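Local coordinates for protein pleckstrin homology domain-containing family A member 8 (Homo sapiens, PDB 5KDI) that binds a simple glycosphingolipid in the pocket of its all-helical GLTP-fold domain and probably transfers such lipids between membranes, at residues A[7-12]-A[183-188]; A[32-37]-A[51-56]; A[44-49]-A[151-156]. The protein carries 2 engineered substitutions. One frame throughout, in Å; residues are numbered along the deposited sequence. Where two conformers were deposited one is given.

Contact 1: A[7-12]-A[183-188]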
loop_
_atom_site.group_PDB
_atom_site.type_symbol
_atom_site.label_atom_id
_atom_site.label_comp_id
_atom_site.label_asym_id
_atom_site.label_seq_id
_atom_site.Cartn_x
_atom_site.Cartn_y
_atom_site.Cartn_z
ATOM N N MET A 7 -3.609 10.031 12.427
ATOM C CA MET A 7 -4.375 10.834 11.452
ATOM C C MET A 7 -3.847 10.606 10.001
ATOM O O MET A 7 -2.602 10.564 9.759
ATOM C CB MET A 7 -4.169 12.305 11.822
ATOM C CG MET A 7 -4.981 13.309 11.007
ATOM S SD MET A 7 -6.742 12.942 10.738
ATOM C CE MET A 7 -7.498 14.054 11.921
ATOM N N ASN A 8 -4.781 10.449 9.062
ATOM C CA ASN A 8 -4.571 10.218 7.598
ATOM C C ASN A 8 -4.044 8.836 7.275
ATOM O O ASN A 8 -3.933 8.493 6.093
ATOM C CB ASN A 8 -3.645 11.304 6.972
ATOM C CG ASN A 8 -4.178 12.685 7.168
ATOM O OD1 ASN A 8 -5.352 12.977 6.828
ATOM N ND2 ASN A 8 -3.353 13.540 7.796
ATOM N N THR A 9 -3.724 8.011 8.279
ATOM C CA THR A 9 -3.106 6.738 7.997
ATOM C C THR A 9 -4.076 5.672 7.558
ATOM O O THR A 9 -3.849 4.975 6.531
ATOM C CB THR A 9 -2.279 6.250 9.175
ATOM O OG1 THR A 9 -1.234 7.206 9.439
ATOM C CG2 THR A 9 -1.733 4.865 8.994
ATOM N N SER A 10 -5.159 5.477 8.296
ATOM C CA SER A 10 -5.953 4.286 8.044
ATOM C C SER A 10 -6.913 4.352 6.837
ATOM O O SER A 10 -7.745 5.255 6.674
ATOM C CB SER A 10 -6.780 3.898 9.269
ATOM O OG SER A 10 -7.313 2.611 9.057
ATOM N N PHE A 11 -6.847 3.291 6.067
ATOM C CA PHE A 11 -7.838 3.070 5.046
ATOM C C PHE A 11 -9.301 3.017 5.577
ATOM O O PHE A 11 -10.253 3.356 4.894
ATOM C CB PHE A 11 -7.525 1.797 4.280
ATOM C CG PHE A 11 -6.265 1.868 3.483
ATOM C CD1 PHE A 11 -6.292 2.392 2.222
ATOM C CD2 PHE A 11 -5.040 1.493 4.063
ATOM C CE1 PHE A 11 -5.103 2.518 1.483
ATOM C CE2 PHE A 11 -3.884 1.593 3.333
ATOM C CZ PHE A 11 -3.921 2.131 2.051
ATOM N N SER A 12 -9.454 2.650 6.856
ATOM C CA SER A 12 -10.724 2.552 7.544
ATOM C C SER A 12 -11.385 3.894 7.819
ATOM O O SER A 12 -12.566 3.905 8.170
ATOM C CB SER A 12 -10.603 1.706 8.787
ATOM O OG SER A 12 -9.864 2.281 9.838
ATOM N N SER A 183 -7.484 -4.747 12.702
ATOM C CA SER A 183 -8.813 -5.330 12.409
ATOM C C SER A 183 -9.760 -4.391 11.687
ATOM O O SER A 183 -10.753 -4.842 11.101
ATOM C CB SER A 183 -9.452 -5.823 13.702
ATOM O OG SER A 183 -8.788 -6.928 14.186
ATOM N N LEU A 184 -9.448 -3.083 11.687
ATOM C CA LEU A 184 -10.139 -2.106 10.842
ATOM C C LEU A 184 -9.337 -1.809 9.542
ATOM O O LEU A 184 -9.920 -1.759 8.468
ATOM C CB LEU A 184 -10.283 -0.785 11.634
ATOM C CG LEU A 184 -11.281 -0.822 12.764
ATOM C CD1 LEU A 184 -11.045 0.410 13.639
ATOM C CD2 LEU A 184 -12.698 -0.892 12.167
ATOM N N TYR A 185 -8.031 -1.611 9.702
ATOM C CA TYR A 185 -7.148 -1.226 8.594
ATOM C C TYR A 185 -7.188 -2.216 7.431
ATOM O O TYR A 185 -7.375 -1.867 6.265
ATOM C CB TYR A 185 -5.720 -1.080 9.127
ATOM C CG TYR A 185 -4.673 -0.503 8.211
ATOM C CD1 TYR A 185 -4.453 0.874 8.127
ATOM C CD2 TYR A 185 -3.851 -1.327 7.482
ATOM C CE1 TYR A 185 -3.406 1.381 7.357
ATOM C CE2 TYR A 185 -2.818 -0.841 6.746
ATOM C CZ TYR A 185 -2.617 0.499 6.655
ATOM O OH TYR A 185 -1.528 0.929 5.921
ATOM N N LEU A 186 -7.073 -3.490 7.770
ATOM C CA LEU A 186 -6.984 -4.539 6.758
ATOM C C LEU A 186 -8.272 -4.775 5.960
ATOM O O LEU A 186 -8.227 -4.758 4.754
ATOM C CB LEU A 186 -6.375 -5.790 7.331
ATOM C CG LEU A 186 -4.972 -5.654 7.929
ATOM C CD1 LEU A 186 -4.616 -6.932 8.661
ATOM C CD2 LEU A 186 -3.894 -5.286 6.904
ATOM N N PRO A 187 -9.443 -4.943 6.614
ATOM C CA PRO A 187 -10.655 -5.127 5.806
ATOM C C PRO A 187 -11.013 -3.893 5.026
ATOM O O PRO A 187 -11.601 -3.979 3.922
ATOM C CB PRO A 187 -11.713 -5.481 6.799
ATOM C CG PRO A 187 -11.218 -5.079 8.080
ATOM C CD PRO A 187 -9.710 -5.145 8.053
ATOM N N ALA A 188 -10.692 -2.707 5.556
ATOM C CA ALA A 188 -10.957 -1.469 4.789
ATOM C C ALA A 188 -10.097 -1.457 3.535
ATOM O O ALA A 188 -10.592 -1.175 2.458
ATOM C CB ALA A 188 -10.660 -0.213 5.646
HETATM O O HOH W 1 -1.495 3.607 5.698
#
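A tyrosine reaching out from a long helix is met here by three consecutive residues of an N-terminal loop. Tyr185 holds CG anti to its backbone N (chi1 -172°), which carries the ring from helix 172-202 toward residues 9-11. Phe11, with CG anti to its carbonyl carbon, presents its CD2/CE2 edge to one face of that ring in a T-shaped pair, centroids 5.3 Å apart and planes at 72°. CD2 of Phe11 stands off-centre over the face, 3.7 Å from Tyr185 CE1. At the rim of the tyrosine, Ser10 OG lies near the ring plane, 3.5 Å from Tyr185 CD1. One water joins the two segments at the phenol end: it donates to Thr9 O at 2.8 Å and accepts from Tyr185 OH at 2.7 Å, so the tyrosine proton points at the water. Farther along, the methyl of Ala188 presses on the backbone of the 3-10 turn at residues 11-12, its CB only 3.4 Å from Ser12 CA, a tight fit. Phe4 adds a second edge-to-face partner to Tyr185, and Ser30 OG also bonds Thr9 O. The chemistry is thus mainly apolar and aromatic, and the polar link between the segments at the buried phenol runs through water.

Contact 2: A[32-37]-A[51-56]; sequences YAVVPV and MDLVGN. With 6S8 ((~{Z})-~{N}-[(~{E},2~{S},3~{R})-1-[(2~{R},3~{R},4~{S},5~{R},6~{R})-6-(hydroxymethyl)-3,4,5-tris(oxidanyl)oxan-2-yl]oxy-3-oxidanyl-octadec-4-en-2-yl]octadec-9-enamide), chain C.
Residues 32-35 form a type I turn, closed by the bond from Val35 N to Tyr32 O, that leads into helix 35-41 and approaches helix 47-64 with Tyr32 and Val54 CA atoms 7.0 Å apart. The meeting is purely apolar. Leu53 points at the turn with CG anti to its carbonyl carbon, and its CD1 branch takes Val34 CG2 crosswise at 3.6 Å. Val35 slides past the same leucine in the opposite direction, and its CG2 also reaches Val54 CG2 at 4.1 Å. The CG2 methyl of Val54 touches the Tyr32 ring at its edge, near CE1, while Val35 CB sits over a face of that ring. Leu53 has a second role, since its CD2 rests 3.8 Å from CAG of the lipid's acyl chain, whose terminal CAR meets Val34 CG1. Polar side chains of the same helix grip the sugar and the amide. Asp52 OD1 accepts from both the sugar O2A, at 2.6 Å, and the amide N2, at 3.0 Å, whereas Asn56 pairs its OD1 with O3A and its ND2 with O2A. Lys59 and His137 also hydrogen-bond the lipid. Such a division, polar groups bonded at one end and hydrocarbon sheathed by helices, typifies the GLTP-fold glycolipid site.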
loop_
_atom_site.group_PDB
_atom_site.type_symbol
_atom_site.label_atom_id
_atom_site.label_comp_id
_atom_site.label_asym_id
_atom_site.label_seq_id
_atom_site.Cartn_x
_atom_site.Cartn_y
_atom_site.Cartn_z
ATOM N N TYR A 32 0.927 6.961 1.349
ATOM C CA TYR A 32 2.159 7.634 1.768
ATOM C C TYR A 32 2.555 7.310 3.233
ATOM O O TYR A 32 3.731 7.271 3.569
ATOM C CB TYR A 32 2.002 9.144 1.636
ATOM C CG TYR A 32 3.315 9.799 1.995
ATOM C CD1 TYR A 32 4.330 9.824 1.123
ATOM C CD2 TYR A 32 3.553 10.252 3.276
ATOM C CE1 TYR A 32 5.593 10.392 1.452
ATOM C CE2 TYR A 32 4.815 10.745 3.662
ATOM C CZ TYR A 32 5.816 10.821 2.698
ATOM O OH TYR A 32 7.009 11.325 3.015
ATOM N N ALA A 33 1.565 7.037 4.059
ATOM C CA ALA A 33 1.765 6.949 5.514
ATOM C C ALA A 33 2.803 5.932 5.917
ATOM O O ALA A 33 3.456 6.068 6.961
ATOM C CB ALA A 33 0.418 6.672 6.218
ATOM N N VAL A 34 3.006 4.886 5.101
ATOM C CA VAL A 34 4.022 3.879 5.449
ATOM C C VAL A 34 5.451 4.333 5.177
ATOM O O VAL A 34 6.406 3.673 5.637
ATOM C CB VAL A 34 3.767 2.509 4.810
ATOM C CG1 VAL A 34 2.363 1.975 5.142
ATOM C CG2 VAL A 34 3.979 2.583 3.315
ATOM N N VAL A 35 5.605 5.383 4.381
ATOM C CA VAL A 35 6.969 5.868 4.001
ATOM C C VAL A 35 7.859 6.187 5.220
ATOM O O VAL A 35 9.010 5.683 5.301
ATOM C CB VAL A 35 6.868 6.994 2.924
ATOM C CG1 VAL A 35 8.177 7.746 2.699
ATOM C CG2 VAL A 35 6.350 6.415 1.620
ATOM N N PRO A 36 7.332 6.926 6.204
ATOM C CA PRO A 36 8.155 7.204 7.387
ATOM C C PRO A 36 8.502 5.968 8.217
ATOM O O PRO A 36 9.546 5.945 8.872
ATOM C CB PRO A 36 7.277 8.159 8.207
ATOM C CG PRO A 36 6.439 8.846 7.187
ATOM C CD PRO A 36 6.153 7.829 6.152
ATOM N N VAL A 37 7.635 4.960 8.164
ATOM C CA VAL A 37 7.948 3.703 8.828
ATOM C C VAL A 37 9.101 3.029 8.121
ATOM O O VAL A 37 10.014 2.537 8.783
ATOM C CB VAL A 37 6.736 2.762 8.971
ATOM C CG1 VAL A 37 7.115 1.505 9.749
ATOM C CG2 VAL A 37 5.575 3.497 9.651
ATOM N N MET A 51 11.011 4.819 -2.908
ATOM C CA MET A 51 11.005 5.463 -4.191
ATOM C C MET A 51 9.851 5.018 -5.101
ATOM O O MET A 51 9.209 5.845 -5.776
ATOM C CB MET A 51 12.362 5.250 -4.907
ATOM C CG MET A 51 13.505 6.070 -4.363
ATOM S SD MET A 51 15.016 6.008 -5.262
ATOM C CE MET A 51 15.375 4.320 -5.163
ATOM N N ASP A 52 9.519 3.712 -5.046
ATOM C CA ASP A 52 8.424 3.217 -5.791
ATOM C C ASP A 52 7.091 3.841 -5.383
ATOM O O ASP A 52 6.299 4.309 -6.258
ATOM C CB ASP A 52 8.385 1.694 -5.786
ATOM C CG ASP A 52 7.383 1.162 -6.752
ATOM O OD1 ASP A 52 7.755 0.824 -7.907
ATOM O OD2 ASP A 52 6.214 1.054 -6.365
ATOM N N LEU A 53 6.827 3.799 -4.097
ATOM C CA LEU A 53 5.613 4.336 -3.539
ATOM C C LEU A 53 5.476 5.836 -3.839
ATOM O O LEU A 53 4.448 6.266 -4.327
ATOM C CB LEU A 53 5.519 4.143 -2.054
ATOM C CG LEU A 53 5.161 2.772 -1.549
ATOM C CD1 LEU A 53 5.279 2.811 -0.018
ATOM C CD2 LEU A 53 3.787 2.387 -2.024
ATOM N N VAL A 54 6.495 6.608 -3.519
ATOM C CA VAL A 54 6.460 8.043 -3.726
ATOM C C VAL A 54 6.234 8.365 -5.208
ATOM O O VAL A 54 5.472 9.277 -5.579
ATOM C CB VAL A 54 7.749 8.695 -3.152
ATOM C CG1 VAL A 54 7.950 10.108 -3.624
ATOM C CG2 VAL A 54 7.732 8.650 -1.592
ATOM N N GLY A 55 6.914 7.606 -6.064
ATOM C CA GLY A 55 6.800 7.869 -7.460
ATOM C C GLY A 55 5.398 7.613 -7.989
ATOM O O GLY A 55 4.918 8.362 -8.829
ATOM N N ASN A 56 4.783 6.536 -7.538
ATOM C CA ASN A 56 3.431 6.242 -8.004
ATOM C C ASN A 56 2.374 7.240 -7.436
ATOM O O ASN A 56 1.439 7.639 -8.146
ATOM C CB ASN A 56 3.018 4.823 -7.731
ATOM C CG ASN A 56 3.702 3.855 -8.632
ATOM O OD1 ASN A 56 3.867 4.163 -9.803
ATOM N ND2 ASN A 56 4.138 2.688 -8.087
HETATM C C1 6S8 C . 7.887 -1.952 -10.738
HETATM C C2 6S8 C . 8.313 -2.549 -9.415
HETATM N N2 6S8 C . 7.403 -2.083 -8.378
HETATM C C3 6S8 C . 9.767 -2.104 -9.087
HETATM O O3 6S8 C . 10.593 -2.533 -10.190
HETATM C C4 6S8 C . 10.209 -2.721 -7.811
HETATM C C5 6S8 C . 10.562 -1.963 -6.769
HETATM C C6 6S8 C . 11.042 -2.463 -5.435
HETATM C C7 6S8 C . 11.044 -3.951 -5.193
HETATM C C8 6S8 C . 12.023 -4.121 -4.065
HETATM C C9 6S8 C . 11.602 -5.318 -3.293
HETATM C C10 6S8 C . 10.454 -4.940 -2.396
HETATM C C11 6S8 C . 10.850 -5.085 -0.914
HETATM C C12 6S8 C . 9.594 -5.329 -0.097
HETATM C C13 6S8 C . 9.402 -4.425 1.112
HETATM C C14 6S8 C . 10.244 -4.765 2.331
HETATM C C15 6S8 C . 9.498 -4.454 3.637
HETATM C C16 6S8 C . 10.231 -3.664 4.707
HETATM C C17 6S8 C . 10.345 -4.249 6.123
HETATM C C18 6S8 C . 9.053 -4.391 6.913
HETATM C C1A 6S8 C . 6.938 0.100 -11.562
HETATM O O1A 6S8 C . 7.876 -0.525 -10.712
HETATM C C2A 6S8 C . 6.623 1.475 -11.042
HETATM O O2A 6S8 C . 6.034 1.339 -9.735
HETATM C C3A 6S8 C . 5.764 2.270 -12.024
HETATM O O3A 6S8 C . 5.630 3.594 -11.560
HETATM C C4A 6S8 C . 6.398 2.227 -13.401
HETATM O O4A 6S8 C . 7.539 3.079 -13.467
HETATM O O5A 6S8 C . 7.839 -0.608 -15.404
HETATM C C5M 6S8 C . 6.697 0.794 -13.797
HETATM C C6A 6S8 C . 7.361 0.729 -15.148
HETATM O O6A 6S8 C . 7.566 0.212 -12.821
HETATM C CAA 6S8 C . 6.730 -2.903 -7.585
HETATM O OAA 6S8 C . 6.713 -4.127 -7.689
HETATM C CAB 6S8 C . 5.903 -2.204 -6.549
HETATM C CAC 6S8 C . 6.996 -2.102 -5.444
HETATM C CAD 6S8 C . 6.466 -2.648 -4.190
HETATM C CAE 6S8 C . 6.460 -1.505 -3.216
HETATM C CAF 6S8 C . 5.903 -2.085 -1.924
HETATM C CAG 6S8 C . 4.807 -1.171 -1.348
HETATM C CAH 6S8 C . 4.893 -1.107 0.182
HETATM C CAI 6S8 C . 4.505 -2.462 0.699
HETATM C CAJ 6S8 C . 5.092 -3.057 1.741
HETATM C CAK 6S8 C . 6.184 -2.462 2.570
HETATM C CAL 6S8 C . 6.018 -3.274 3.861
HETATM C CAM 6S8 C . 6.597 -2.617 5.096
HETATM C CAN 6S8 C . 5.960 -1.279 5.328
HETATM C CAO 6S8 C . 5.975 -0.957 6.804
HETATM C CAP 6S8 C . 4.711 -1.377 7.503
HETATM C CAQ 6S8 C . 4.134 -0.264 8.316
HETATM C CAR 6S8 C . 2.665 -0.389 8.244
#

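Contact 3: A[44-49]-A[151-156]; sequences TVFAPV and AAPSYE. With 6S8 ((~{Z})-~{N}-[(~{E},2~{S},3~{R})-1-[(2~{R},3~{R},4~{S},5~{R},6~{R})-6-(hydroxymethyl)-3,4,5-tris(oxidanyl)oxan-2-yl]oxy-3-oxidanyl-octadec-4-en-2-yl]octadec-9-enamide), chain C.
At the hydrocarbon end of the GLTP-fold pocket, a phenylalanine ring lies between a valine methyl and a lipid chain. Phe46, at the N-cap position of helix 47-64, holds CG anti to its carbonyl carbon (chi1 -54°), and its ring extends toward residues 151-153. Val45 CG2 sits over the centre of one face, 3.6 Å above the plane. On the opposite face, also centred, lies C16 of the sphingosine chain at 3.7 Å, so the ring is sandwiched flat by aliphatic groups. The far end of the ring makes the contact between the segments: Phe46 CZ comes within 3.7 Å of Ala151 O, and Ala152 CA lies at its edge. Val45 points at the second segment as well, its CG2 packing 3.9 Å from the methyl of Ala151, so that a single branch serves both ring and loop. Pro153 shares the lipid with Phe46, both reaching C17. One turn into the helix, Val49 divides its methyls between the two hydrocarbon chains, CG1 facing the acyl chain and CG2 the sphingosine chain. Leu38 and Leu41 of helix 35-41 pack against Phe46, joining a third element to this wall. Within the two segments, Val49 comes nearest the lipid, its CG2 3.6 Å from C11.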
loop_
_atom_site.group_PDB
_atom_site.type_symbol
_atom_site.label_atom_id
_atom_site.label_comp_id
_atom_site.label_asym_id
_atom_site.label_seq_id
_atom_site.Cartn_x
_atom_site.Cartn_y
_atom_site.Cartn_z
ATOM N N THR A 44 18.310 3.169 3.863
ATOM C CA THR A 44 19.020 2.794 2.626
ATOM C C THR A 44 18.436 1.526 2.030
ATOM O O THR A 44 18.099 1.441 0.812
ATOM C CB THR A 44 20.546 2.693 2.836
ATOM O OG1 THR A 44 21.051 3.998 3.218
ATOM C CG2 THR A 44 21.239 2.193 1.497
ATOM N N VAL A 45 18.315 0.523 2.883
ATOM C CA VAL A 45 17.983 -0.836 2.417
ATOM C C VAL A 45 16.573 -0.893 1.841
ATOM O O VAL A 45 16.341 -1.653 0.951
ATOM C CB VAL A 45 18.291 -1.910 3.518
ATOM C CG1 VAL A 45 19.755 -1.933 4.009
ATOM C CG2 VAL A 45 17.377 -1.800 4.760
ATOM N N PHE A 46 15.659 -0.071 2.344
ATOM C CA PHE A 46 14.319 -0.019 1.798
ATOM C C PHE A 46 14.047 1.172 0.908
ATOM O O PHE A 46 12.886 1.398 0.541
ATOM C CB PHE A 46 13.307 -0.074 2.938
ATOM C CG PHE A 46 13.516 -1.261 3.829
ATOM C CD1 PHE A 46 13.877 -2.511 3.302
ATOM C CD2 PHE A 46 13.426 -1.144 5.190
ATOM C CE1 PHE A 46 14.083 -3.609 4.144
ATOM C CE2 PHE A 46 13.677 -2.235 6.041
ATOM C CZ PHE A 46 13.977 -3.473 5.505
ATOM N N ALA A 47 15.094 1.859 0.478
ATOM C CA ALA A 47 14.932 3.027 -0.392
ATOM C C ALA A 47 14.186 2.631 -1.709
ATOM O O ALA A 47 13.386 3.414 -2.214
ATOM C CB ALA A 47 16.315 3.625 -0.767
ATOM N N PRO A 48 14.452 1.442 -2.282
ATOM C CA PRO A 48 13.675 1.099 -3.500
ATOM C C PRO A 48 12.161 1.116 -3.291
ATOM O O PRO A 48 11.372 1.431 -4.221
ATOM C CB PRO A 48 14.200 -0.304 -3.861
ATOM C CG PRO A 48 15.551 -0.355 -3.263
ATOM C CD PRO A 48 15.471 0.407 -1.987
ATOM N N VAL A 49 11.745 0.684 -2.107
ATOM C CA VAL A 49 10.353 0.621 -1.758
ATOM C C VAL A 49 9.778 2.050 -1.646
ATOM O O VAL A 49 8.712 2.372 -2.168
ATOM C CB VAL A 49 10.126 -0.127 -0.430
ATOM C CG1 VAL A 49 8.608 -0.228 -0.135
ATOM C CG2 VAL A 49 10.817 -1.461 -0.493
ATOM N N ALA A 151 17.522 -8.060 5.292
ATOM C CA ALA A 151 17.659 -6.846 6.158
ATOM C C ALA A 151 16.373 -6.569 6.959
ATOM O O ALA A 151 16.243 -5.526 7.576
ATOM C CB ALA A 151 18.010 -5.585 5.325
ATOM N N ALA A 152 15.439 -7.503 6.944
ATOM C CA ALA A 152 14.186 -7.350 7.677
ATOM C C ALA A 152 14.446 -7.075 9.147
ATOM O O ALA A 152 15.362 -7.680 9.777
ATOM C CB ALA A 152 13.303 -8.572 7.516
ATOM N N PRO A 153 13.604 -6.212 9.755
ATOM C CA PRO A 153 13.778 -5.968 11.173
ATOM C C PRO A 153 13.376 -7.141 12.090
ATOM O O PRO A 153 12.609 -7.992 11.672
ATOM C CB PRO A 153 12.839 -4.792 11.427
ATOM C CG PRO A 153 11.729 -4.970 10.432
ATOM C CD PRO A 153 12.487 -5.455 9.198
ATOM N N SER A 154 13.963 -7.207 13.297
ATOM C CA SER A 154 13.400 -8.044 14.348
ATOM C C SER A 154 11.951 -7.657 14.600
ATOM O O SER A 154 11.519 -6.548 14.297
ATOM C CB SER A 154 14.152 -7.919 15.664
ATOM O OG SER A 154 14.198 -6.577 16.156
ATOM N N TYR A 155 11.189 -8.587 15.136
ATOM C CA TYR A 155 9.830 -8.281 15.572
ATOM C C TYR A 155 9.808 -7.031 16.506
ATOM O O TYR A 155 9.016 -6.119 16.314
ATOM C CB TYR A 155 9.146 -9.477 16.239
ATOM C CG TYR A 155 7.716 -9.191 16.620
ATOM C CD1 TYR A 155 6.714 -9.300 15.695
ATOM C CD2 TYR A 155 7.373 -8.744 17.911
ATOM C CE1 TYR A 155 5.400 -9.054 16.042
ATOM C CE2 TYR A 155 6.057 -8.440 18.254
ATOM C CZ TYR A 155 5.082 -8.606 17.316
ATOM O OH TYR A 155 3.773 -8.312 17.632
ATOM N N GLU A 156 10.679 -6.993 17.517
ATOM C CA GLU A 156 10.729 -5.857 18.426
ATOM C C GLU A 156 11.004 -4.500 17.740
ATOM O O GLU A 156 10.407 -3.511 18.091
ATOM C CB GLU A 156 11.745 -6.098 19.522
ATOM C CG GLU A 156 11.738 -4.989 20.551
ATOM C CD GLU A 156 12.523 -5.317 21.811
ATOM O OE1 GLU A 156 12.999 -6.475 21.970
ATOM O OE2 GLU A 156 12.652 -4.399 22.655
HETATM C C1 6S8 C . 7.887 -1.952 -10.738
HETATM C C2 6S8 C . 8.313 -2.549 -9.415
HETATM N N2 6S8 C . 7.403 -2.083 -8.378
HETATM C C3 6S8 C . 9.767 -2.104 -9.087
HETATM O O3 6S8 C . 10.593 -2.533 -10.190
HETATM C C4 6S8 C . 10.209 -2.721 -7.811
HETATM C C5 6S8 C . 10.562 -1.963 -6.769
HETATM C C6 6S8 C . 11.042 -2.463 -5.435
HETATM C C7 6S8 C . 11.044 -3.951 -5.193
HETATM C C8 6S8 C . 12.023 -4.121 -4.065
HETATM C C9 6S8 C . 11.602 -5.318 -3.293
HETATM C C10 6S8 C . 10.454 -4.940 -2.396
HETATM C C11 6S8 C . 10.850 -5.085 -0.914
HETATM C C12 6S8 C . 9.594 -5.329 -0.097
HETATM C C13 6S8 C . 9.402 -4.425 1.112
HETATM C C14 6S8 C . 10.244 -4.765 2.331
HETATM C C15 6S8 C . 9.498 -4.454 3.637
HETATM C C16 6S8 C . 10.231 -3.664 4.707
HETATM C C17 6S8 C . 10.345 -4.249 6.123
HETATM C C18 6S8 C . 9.053 -4.391 6.913
HETATM C C1A 6S8 C . 6.938 0.100 -11.562
HETATM O O1A 6S8 C . 7.876 -0.525 -10.712
HETATM C C2A 6S8 C . 6.623 1.475 -11.042
HETATM O O2A 6S8 C . 6.034 1.339 -9.735
HETATM C C3A 6S8 C . 5.764 2.270 -12.024
HETATM O O3A 6S8 C . 5.630 3.594 -11.560
HETATM C C4A 6S8 C . 6.398 2.227 -13.401
HETATM O O4A 6S8 C . 7.539 3.079 -13.467
HETATM O O5A 6S8 C . 7.839 -0.608 -15.404
HETATM C C5M 6S8 C . 6.697 0.794 -13.797
HETATM C C6A 6S8 C . 7.361 0.729 -15.148
HETATM O O6A 6S8 C . 7.566 0.212 -12.821
HETATM C CAA 6S8 C . 6.730 -2.903 -7.585
HETATM O OAA 6S8 C . 6.713 -4.127 -7.689
HETATM C CAB 6S8 C . 5.903 -2.204 -6.549
HETATM C CAC 6S8 C . 6.996 -2.102 -5.444
HETATM C CAD 6S8 C . 6.466 -2.648 -4.190
HETATM C CAE 6S8 C . 6.460 -1.505 -3.216
HETATM C CAF 6S8 C . 5.903 -2.085 -1.924
HETATM C CAG 6S8 C . 4.807 -1.171 -1.348
HETATM C CAH 6S8 C . 4.893 -1.107 0.182
HETATM C CAI 6S8 C . 4.505 -2.462 0.699
HETATM C CAJ 6S8 C . 5.092 -3.057 1.741
HETATM C CAK 6S8 C . 6.184 -2.462 2.570
HETATM C CAL 6S8 C . 6.018 -3.274 3.861
HETATM C CAM 6S8 C . 6.597 -2.617 5.096
HETATM C CAN 6S8 C . 5.960 -1.279 5.328
HETATM C CAO 6S8 C . 5.975 -0.957 6.804
HETATM C CAP 6S8 C . 4.711 -1.377 7.503
HETATM C CAQ 6S8 C . 4.134 -0.264 8.316
HETATM C CAR 6S8 C . 2.665 -0.389 8.244
#

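Overall arrangement
The three contacts join loops and helices of one GLTP-fold domain built without strands. Contact 1 spans nearly the whole chain, joining the N-terminal loop to helix 172-202, and the other two fall between its segments. Contacts 2 and 3 interleave along the sequence, share helix 47-64 and both touch the same lipid; their centres are about 13 Å apart. Contact 1 lies about 16 Å from contact 2, centre to centre, and meets it where Thr9 packs on Ala33 and Tyr185 on Val34. It does not touch contact 3, about 22 Å away between centres. Helix 47-64 therefore serves headgroup and hydrocarbon alike, while contact 1 backs the acyl-chain end of the pocket.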